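Local coordinates for protein YibA (Escherichia coli, PDB 1OYZ), which is of unknown function, possibly an oxidoreductase, and folds as a largely helical chain containing HEAT-type repeats, at residues L31-N36 / Y68-I73; C196-L201 / D221-S226. All blocks are in the same frame, centred on the assembly; numbering follows the deposited sequence.

Contact 1: L31-N36 / Y68-I73; sequences LLDDHN and YIRRDI
L32 and D33, in the turn that leaves helix 25-31, face I73 and R70 on helix 68-80, with CA atoms 7.4 Å apart in both the L32–I73 and the D33–R70 pair. It is a type I beta turn from L31 to D34, closed by D34 N donating to L31 O. R70 meets D33 side-on with two nitrogens: NE gives a hydrogen bond of 2.9 Å to D33 OD1, and R70 NH2 reaches D33 OD2 at 2.6 Å. Both bonds are nearly straight, and both oxygens lie close to the guanidinium plane, but the carboxylate is turned 31° from it: NE meets OD1 on its syn side, tilted out of the carboxylate plane, and NH2 comes to OD2 from above that plane. The R70 chain runs extended from CG to NE, reaching the turn. In this HEAT-repeat-like chain, the salt bridge joins the turn between helices 25-31 and 37-50 to the start of helix 68-80. R70 NH1 has D65 as a second acid partner; a leucine here would probably leave D33 and D65 without their shared countercharge. L32 CD2 approaches I73 CG2 at 4.4 Å, a loose apolar touch, and F62 of helix 53-63 packs against both.

Contact 2: C196-L201 / D221-S226; sequences CFVEML and DKRVLS
Side-chain packing without any hydrogen bond between the two segments joins the end of helix 191-200 to the turn that leads into helix 225-232. The segments come closest at V198 and R223, whose CA atoms are 6.8 Å apart. The CG2 methyl of V198 lies 3.3 Å from R223 NH2 and 3.4 Å from R223 NE, approaching the guanidinium obliquely, and the two side chains cross at about a right angle. V198 CG2 is placed there by standing anti to its own carbonyl carbon. As modelled, the R223 chain is bent at chi2 and chi3. Its NH2 pairs with D195, just before 196-201, and R223 NH1 forms a modelled salt bridge with D221 OD1 whose exact geometry is doubtful. D195 and, less securely placed, D221 may together restrain the guanidinium's rotation. On the buried side, L201 sets CD1 3.9 Å from R223 O and 4.1 Å from V224 CG2, and I213 of helix 206-218 also packs on L201. D221 OD2 accepts from R223 N in an Asx turn, although that oxygen's position is less certain. Packing of a helix end on the turn that leads into the next-but-one helix is consistent with the stacked helical hairpins of a HEAT-like solenoid.

How the contacts relate
From the N terminus, the chain passes through helix 25-31 to 31-36, then through helices 37-50 and 53-63 before 68-73 closes the loop of contact 1, with 31 residues between the segments. Helices 88-101 to 173-186 follow before contact 2 opens at 196-201; it closes at 221-226 after 19 residues that include helix 206-218. The two loops are therefore in series, neither nesting nor crossing. The centres of contact 1 and contact 2 lie about 45 Å apart, on opposite sides of the chain's centre. The nearest atoms of contact 1 and contact 2 are about 27 Å apart. Contact 1 ties the loop after helix 25-31 to the start of helix 68-80, and contact 2 the end of helix 191-200 to the turn before helix 225-232.

Contact 1: L31-N36 / Y68-I73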
ATOM      1  N   LEU A  31       8.237  12.913  25.163  1.00 47.53           N
ATOM      2  CA  LEU A  31       6.924  12.775  24.536  1.00 46.07           C
ATOM      3  C   LEU A  31       6.710  11.400  23.900  1.00 45.57           C
ATOM      4  O   LEU A  31       5.566  10.980  23.688  1.00 42.85           O
ATOM      5  CB  LEU A  31       6.718  13.887  23.496  1.00 47.06           C
ATOM      6  CG  LEU A  31       5.886  15.105  23.929  1.00 48.62           C
ATOM      7  CD1 LEU A  31       6.043  15.369  25.416  1.00 49.82           C
ATOM      8  CD2 LEU A  31       6.307  16.332  23.115  1.00 50.09           C
ATOM      9  N   LEU A  32       7.799  10.690  23.606  1.00 43.14           N
ATOM     10  CA  LEU A  32       7.643   9.370  23.012  1.00 42.90           C
ATOM     11  C   LEU A  32       6.921   8.452  23.984  1.00 43.57           C
ATOM     12  O   LEU A  32       6.324   7.465  23.570  1.00 42.73           O
ATOM     13  CB  LEU A  32       8.997   8.763  22.651  1.00 41.30           C
ATOM     14  CG  LEU A  32       9.808   9.572  21.647  1.00 41.19           C
ATOM     15  CD1 LEU A  32      11.145   8.902  21.450  1.00 40.15           C
ATOM     16  CD2 LEU A  32       9.034   9.705  20.321  1.00 39.56           C
ATOM     17  N   ASP A  33       6.972   8.794  25.272  1.00 44.90           N
ATOM     18  CA  ASP A  33       6.326   7.999  26.315  1.00 47.26           C
ATOM     19  C   ASP A  33       5.007   8.569  26.780  1.00 49.19           C
ATOM     20  O   ASP A  33       4.524   8.215  27.848  1.00 51.15           O
ATOM     21  CB  ASP A  33       7.226   7.872  27.531  1.00 46.40           C
ATOM     22  CG  ASP A  33       8.465   7.100  27.240  1.00 46.19           C
ATOM     23  OD1 ASP A  33       8.386   6.183  26.402  1.00 46.78           O
ATOM     24  OD2 ASP A  33       9.505   7.396  27.851  1.00 43.13           O
ATOM     25  N   ASP A  34       4.429   9.463  25.993  1.00 50.11           N
ATOM     26  CA  ASP A  34       3.159  10.067  26.352  1.00 49.89           C
ATOM     27  C   ASP A  34       2.063   9.009  26.251  1.00 51.33           C
ATOM     28  O   ASP A  34       2.227   8.018  25.540  1.00 50.32           O
ATOM     29  CB  ASP A  34       2.878  11.229  25.407  1.00 48.33           C
ATOM     30  CG  ASP A  34       1.781  12.122  25.904  1.00 48.52           C
ATOM     31  OD1 ASP A  34       0.608  11.882  25.546  1.00 47.04           O
ATOM     32  OD2 ASP A  34       2.097  13.064  26.669  1.00 48.46           O
ATOM     33  N   HIS A  35       0.945   9.208  26.954  1.00 52.67           N
ATOM     34  CA  HIS A  35      -0.150   8.239  26.901  1.00 53.64           C
ATOM     35  C   HIS A  35      -0.998   8.382  25.644  1.00 52.55           C
ATOM     36  O   HIS A  35      -1.737   7.455  25.273  1.00 53.81           O
ATOM     37  CB  HIS A  35      -1.038   8.343  28.150  1.00 57.13           C
ATOM     38  CG  HIS A  35      -0.389   7.813  29.394  1.00 60.91           C
ATOM     39  ND1 HIS A  35       0.191   6.566  29.454  1.00 63.38           N
ATOM     40  CD2 HIS A  35      -0.228   8.364  30.622  1.00 62.22           C
ATOM     41  CE1 HIS A  35       0.685   6.366  30.668  1.00 62.92           C
ATOM     42  NE2 HIS A  35       0.443   7.441  31.391  1.00 62.74           N
ATOM     43  N   ASN A  36      -0.894   9.532  24.984  1.00 49.02           N
ATOM     44  CA  ASN A  36      -1.657   9.748  23.763  1.00 49.03           C
ATOM     45  C   ASN A  36      -0.847   9.320  22.550  1.00 46.91           C
ATOM     46  O   ASN A  36       0.308   9.706  22.377  1.00 47.35           O
ATOM     47  CB  ASN A  36      -2.072  11.209  23.589  1.00 50.89           C
ATOM     48  CG  ASN A  36      -2.939  11.408  22.353  1.00 52.76           C
ATOM     49  OD1 ASN A  36      -4.139  11.115  22.371  1.00 55.04           O
ATOM     50  ND2 ASN A  36      -2.331  11.873  21.262  1.00 52.19           N
ATOM     51  N   TYR A  68       6.233  -2.749  24.362  1.00 37.26           N
ATOM     52  CA  TYR A  68       6.077  -2.846  22.914  1.00 36.24           C
ATOM     53  C   TYR A  68       5.771  -1.508  22.272  1.00 34.01           C
ATOM     54  O   TYR A  68       6.031  -1.305  21.097  1.00 33.89           O
ATOM     55  CB  TYR A  68       5.022  -3.915  22.546  1.00 37.37           C
ATOM     56  CG  TYR A  68       3.607  -3.503  22.785  1.00 43.01           C
ATOM     57  CD1 TYR A  68       3.119  -3.350  24.081  1.00 43.51           C
ATOM     58  CD2 TYR A  68       2.776  -3.157  21.715  1.00 44.99           C
ATOM     59  CE1 TYR A  68       1.863  -2.854  24.305  1.00 46.15           C
ATOM     60  CE2 TYR A  68       1.507  -2.660  21.936  1.00 46.99           C
ATOM     61  CZ  TYR A  68       1.061  -2.501  23.229  1.00 47.12           C
ATOM     62  OH  TYR A  68      -0.169  -1.930  23.464  1.00 50.75           O
ATOM     63  N   ILE A  69       5.243  -0.580  23.054  1.00 34.84           N
ATOM     64  CA  ILE A  69       4.942   0.741  22.529  1.00 34.16           C
ATOM     65  C   ILE A  69       6.259   1.431  22.181  1.00 33.38           C
ATOM     66  O   ILE A  69       6.393   2.055  21.128  1.00 31.07           O
ATOM     67  CB  ILE A  69       4.157   1.543  23.555  1.00 36.08           C
ATOM     68  CG1 ILE A  69       2.861   0.791  23.865  1.00 37.97           C
ATOM     69  CG2 ILE A  69       3.892   2.954  23.046  1.00 36.04           C
ATOM     70  CD1 ILE A  69       1.950   1.481  24.850  1.00 40.33           C
ATOM     71  N   ARG A  70       7.243   1.298  23.060  1.00 33.42           N
ATOM     72  CA  ARG A  70       8.542   1.883  22.782  1.00 32.61           C
ATOM     73  C   ARG A  70       9.213   1.189  21.618  1.00 30.24           C
ATOM     74  O   ARG A  70       9.878   1.849  20.821  1.00 28.72           O
ATOM     75  CB  ARG A  70       9.461   1.824  24.003  1.00 33.29           C
ATOM     76  CG  ARG A  70       9.166   2.895  25.033  1.00 38.07           C
ATOM     77  CD  ARG A  70      10.167   2.811  26.187  1.00 40.86           C
ATOM     78  NE  ARG A  70      10.186   4.038  26.984  1.00 42.76           N
ATOM     79  CZ  ARG A  70      11.004   4.233  28.020  1.00 44.33           C
ATOM     80  NH1 ARG A  70      11.861   3.282  28.385  1.00 40.62           N
ATOM     81  NH2 ARG A  70      10.981   5.388  28.677  1.00 45.65           N
ATOM     82  N   ARG A  71       9.049  -0.127  21.504  1.00 28.91           N
ATOM     83  CA  ARG A  71       9.701  -0.834  20.405  1.00 29.25           C
ATOM     84  C   ARG A  71       9.108  -0.395  19.076  1.00 30.48           C
ATOM     85  O   ARG A  71       9.819  -0.178  18.105  1.00 30.21           O
ATOM     86  CB  ARG A  71       9.560  -2.360  20.559  1.00 30.17           C
ATOM     87  CG  ARG A  71      10.368  -2.942  21.738  1.00 28.94           C
ATOM     88  CD  ARG A  71      10.757  -4.429  21.558  1.00 29.93           C
ATOM     89  NE  ARG A  71       9.618  -5.326  21.384  1.00 28.67           N
ATOM     90  CZ  ARG A  71       8.740  -5.644  22.334  1.00 30.64           C
ATOM     91  NH1 ARG A  71       8.845  -5.155  23.575  1.00 32.03           N
ATOM     92  NH2 ARG A  71       7.709  -6.409  22.026  1.00 32.30           N
ATOM     93  N   ASP A  72       7.795  -0.254  19.049  1.00 29.74           N
ATOM     94  CA  ASP A  72       7.103   0.152  17.854  1.00 30.73           C
ATOM     95  C   ASP A  72       7.598   1.542  17.437  1.00 31.57           C
ATOM     96  O   ASP A  72       8.033   1.753  16.306  1.00 31.05           O
ATOM     97  CB  ASP A  72       5.611   0.134  18.156  1.00 32.26           C
ATOM     98  CG  ASP A  72       4.773   0.448  16.958  1.00 33.08           C
ATOM     99  OD1 ASP A  72       4.919  -0.213  15.924  1.00 34.28           O
ATOM    100  OD2 ASP A  72       3.952   1.356  17.055  1.00 38.13           O
ATOM    101  N   ILE A  73       7.553   2.476  18.378  1.00 30.46           N
ATOM    102  CA  ILE A  73       8.006   3.831  18.150  1.00 30.14           C
ATOM    103  C   ILE A  73       9.485   3.912  17.696  1.00 28.74           C
ATOM    104  O   ILE A  73       9.856   4.746  16.854  1.00 27.93           O
ATOM    105  CB  ILE A  73       7.815   4.666  19.436  1.00 32.78           C
ATOM    106  CG1 ILE A  73       6.663   5.648  19.244  1.00 36.71           C
ATOM    107  CG2 ILE A  73       9.099   5.358  19.818  1.00 32.83           C
ATOM    108  CD1 ILE A  73       6.792   6.587  18.044  1.00 34.66           C
TER

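Contact 2: C196-L201 / D221-S226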
ATOM      1  N   CYS A 196      -7.417 -15.561 -10.625  1.00 27.49           N
ATOM      2  CA  CYS A 196      -7.775 -14.989  -9.320  1.00 26.57           C
ATOM      3  C   CYS A 196      -8.599 -13.727  -9.547  1.00 25.95           C
ATOM      4  O   CYS A 196      -9.533 -13.479  -8.803  1.00 26.29           O
ATOM      5  CB  CYS A 196      -6.537 -14.669  -8.467  1.00 28.87           C
ATOM      6  SG  CYS A 196      -5.685 -16.156  -7.792  1.00 36.41           S
ATOM      7  N   PHE A 197      -8.270 -12.944 -10.578  1.00 23.48           N
ATOM      8  CA  PHE A 197      -9.050 -11.754 -10.830  1.00 28.28           C
ATOM      9  C   PHE A 197     -10.506 -12.114 -11.204  1.00 28.41           C
ATOM     10  O   PHE A 197     -11.435 -11.492 -10.676  1.00 30.43           O
ATOM     11  CB  PHE A 197      -8.388 -10.895 -11.914  1.00 33.22           C
ATOM     12  CG  PHE A 197      -7.247 -10.041 -11.404  1.00 32.06           C
ATOM     13  CD1 PHE A 197      -6.764 -10.196 -10.110  1.00 35.55           C
ATOM     14  CD2 PHE A 197      -6.672  -9.086 -12.210  1.00 34.55           C
ATOM     15  CE1 PHE A 197      -5.720  -9.402  -9.622  1.00 38.02           C
ATOM     16  CE2 PHE A 197      -5.621  -8.280 -11.739  1.00 37.20           C
ATOM     17  CZ  PHE A 197      -5.143  -8.437 -10.439  1.00 36.84           C
ATOM     18  N   VAL A 198     -10.707 -13.114 -12.074  1.00 26.81           N
ATOM     19  CA  VAL A 198     -12.070 -13.519 -12.468  1.00 26.33           C
ATOM     20  C   VAL A 198     -12.878 -13.834 -11.196  1.00 27.63           C
ATOM     21  O   VAL A 198     -14.011 -13.384 -11.030  1.00 25.07           O
ATOM     22  CB  VAL A 198     -12.033 -14.774 -13.432  1.00 28.05           C
ATOM     23  CG1 VAL A 198     -13.431 -15.357 -13.615  1.00 24.37           C
ATOM     24  CG2 VAL A 198     -11.439 -14.382 -14.792  1.00 22.67           C
ATOM     25  N   GLU A 199     -12.260 -14.555 -10.261  1.00 29.29           N
ATOM     26  CA  GLU A 199     -12.939 -14.896  -9.021  1.00 31.28           C
ATOM     27  C   GLU A 199     -13.223 -13.659  -8.212  1.00 29.97           C
ATOM     28  O   GLU A 199     -14.237 -13.573  -7.513  1.00 30.62           O
ATOM     29  CB  GLU A 199     -12.089 -15.851  -8.174  1.00 35.67           C
ATOM     30  CG  GLU A 199     -11.793 -17.165  -8.880  1.00 46.46           C
ATOM     31  CD  GLU A 199     -13.072 -17.908  -9.261  1.00 50.71           C
ATOM     32  OE1 GLU A 199     -13.039 -18.745 -10.194  1.00 54.90           O
ATOM     33  OE2 GLU A 199     -14.113 -17.652  -8.614  1.00 54.15           O
HETATM   34  N   MSE A 200     -12.328 -12.688  -8.287  1.00 29.09           N
HETATM   35  CA  MSE A 200     -12.532 -11.458  -7.518  1.00 30.66           C
HETATM   36  C   MSE A 200     -13.704 -10.644  -8.058  1.00 28.25           C
HETATM   37  O   MSE A 200     -14.227  -9.747  -7.374  1.00 29.31           O
HETATM   38  CB  MSE A 200     -11.221 -10.656  -7.475  1.00 31.73           C
HETATM   39  CG  MSE A 200     -10.207 -11.388  -6.644  1.00 35.63           C
HETATM   40 SE   MSE A 200      -8.363 -10.840  -6.783  1.00 47.15          SE
HETATM   41  CE  MSE A 200      -8.195 -10.248  -4.925  1.00 40.15           C
ATOM     42  N   LEU A 201     -14.137 -10.956  -9.278  1.00 27.69           N
ATOM     43  CA  LEU A 201     -15.306 -10.261  -9.803  1.00 26.30           C
ATOM     44  C   LEU A 201     -16.447 -10.472  -8.833  1.00 26.96           C
ATOM     45  O   LEU A 201     -17.340  -9.641  -8.747  1.00 28.47           O
ATOM     46  CB  LEU A 201     -15.681 -10.778 -11.173  1.00 27.25           C
ATOM     47  CG  LEU A 201     -14.607 -10.355 -12.168  1.00 31.36           C
ATOM     48  CD1 LEU A 201     -14.998 -10.789 -13.589  1.00 31.23           C
ATOM     49  CD2 LEU A 201     -14.440  -8.839 -12.095  1.00 27.96           C
ATOM     50  N   ASP A 221      -9.044  -9.758 -21.156  1.00 35.98           N
ATOM     51  CA  ASP A 221      -9.653 -11.037 -20.828  1.00 34.88           C
ATOM     52  C   ASP A 221     -11.180 -10.878 -20.831  1.00 33.25           C
ATOM     53  O   ASP A 221     -11.759 -10.246 -19.949  1.00 31.16           O
ATOM     54  CB  ASP A 221      -9.114 -11.475 -19.461  1.00 34.65           C
ATOM     55  CG  ASP A 221      -9.455 -12.913 -19.110  1.00 37.53           C
ATOM     56  OD1 ASP A 221      -8.572 -13.584 -18.514  1.00 35.22           O
ATOM     57  OD2 ASP A 221     -10.589 -13.350 -19.399  1.00 36.48           O
ATOM     58  N   LYS A 222     -11.819 -11.469 -21.832  1.00 31.16           N
ATOM     59  CA  LYS A 222     -13.255 -11.352 -21.986  1.00 32.36           C
ATOM     60  C   LYS A 222     -14.113 -11.920 -20.881  1.00 29.96           C
ATOM     61  O   LYS A 222     -15.313 -11.687 -20.852  1.00 31.56           O
ATOM     62  CB  LYS A 222     -13.642 -11.886 -23.367  1.00 34.55           C
ATOM     63  CG  LYS A 222     -13.189 -10.890 -24.434  1.00 37.19           C
ATOM     64  CD  LYS A 222     -12.933 -11.490 -25.817  1.00 40.15           C
ATOM     65  CE  LYS A 222     -12.684 -10.378 -26.830  1.00 38.79           C
ATOM     66  NZ  LYS A 222     -12.354 -10.926 -28.148  1.00 40.84           N
ATOM     67  N   ARG A 223     -13.522 -12.636 -19.932  1.00 29.75           N
ATOM     68  CA  ARG A 223     -14.371 -13.111 -18.854  1.00 28.54           C
ATOM     69  C   ARG A 223     -14.887 -11.938 -17.992  1.00 27.99           C
ATOM     70  O   ARG A 223     -15.760 -12.127 -17.143  1.00 26.54           O
ATOM     71  CB  ARG A 223     -13.648 -14.160 -18.004  1.00 29.17           C
ATOM     72  CG  ARG A 223     -13.475 -15.483 -18.765  1.00 29.87           C
ATOM     73  CD  ARG A 223     -12.024 -15.809 -18.964  1.00 33.87           C
ATOM     74  NE  ARG A 223     -11.401 -16.213 -17.714  1.00 39.26           N
ATOM     75  CZ  ARG A 223     -10.089 -16.277 -17.510  1.00 42.29           C
ATOM     76  NH1 ARG A 223      -9.243 -15.952 -18.479  1.00 46.17           N
ATOM     77  NH2 ARG A 223      -9.620 -16.695 -16.348  1.00 44.31           N
ATOM     78  N   VAL A 224     -14.401 -10.717 -18.215  1.00 25.91           N
ATOM     79  CA  VAL A 224     -14.920  -9.602 -17.400  1.00 26.21           C
ATOM     80  C   VAL A 224     -16.203  -9.011 -18.020  1.00 26.92           C
ATOM     81  O   VAL A 224     -16.955  -8.317 -17.361  1.00 28.97           O
ATOM     82  CB  VAL A 224     -13.838  -8.459 -17.233  1.00 25.76           C
ATOM     83  CG1 VAL A 224     -13.792  -7.560 -18.490  1.00 24.71           C
ATOM     84  CG2 VAL A 224     -14.112  -7.625 -15.969  1.00 25.33           C
ATOM     85  N   LEU A 225     -16.451  -9.292 -19.292  1.00 30.62           N
ATOM     86  CA  LEU A 225     -17.614  -8.733 -19.990  1.00 32.98           C
ATOM     87  C   LEU A 225     -18.941  -8.629 -19.258  1.00 32.86           C
ATOM     88  O   LEU A 225     -19.563  -7.555 -19.185  1.00 31.33           O
ATOM     89  CB  LEU A 225     -17.879  -9.493 -21.285  1.00 36.95           C
ATOM     90  CG  LEU A 225     -17.320  -8.874 -22.557  1.00 40.54           C
ATOM     91  CD1 LEU A 225     -17.697  -7.401 -22.643  1.00 35.02           C
ATOM     92  CD2 LEU A 225     -15.811  -9.038 -22.547  1.00 42.56           C
ATOM     93  N   SER A 226     -19.402  -9.750 -18.737  1.00 31.43           N
ATOM     94  CA  SER A 226     -20.693  -9.737 -18.058  1.00 33.25           C
ATOM     95  C   SER A 226     -20.784  -8.720 -16.906  1.00 31.72           C
ATOM     96  O   SER A 226     -21.722  -7.932 -16.832  1.00 31.36           O
ATOM     97  CB  SER A 226     -21.012 -11.142 -17.547  1.00 32.91           C
ATOM     98  OG  SER A 226     -22.392 -11.236 -17.250  1.00 38.97           O
TER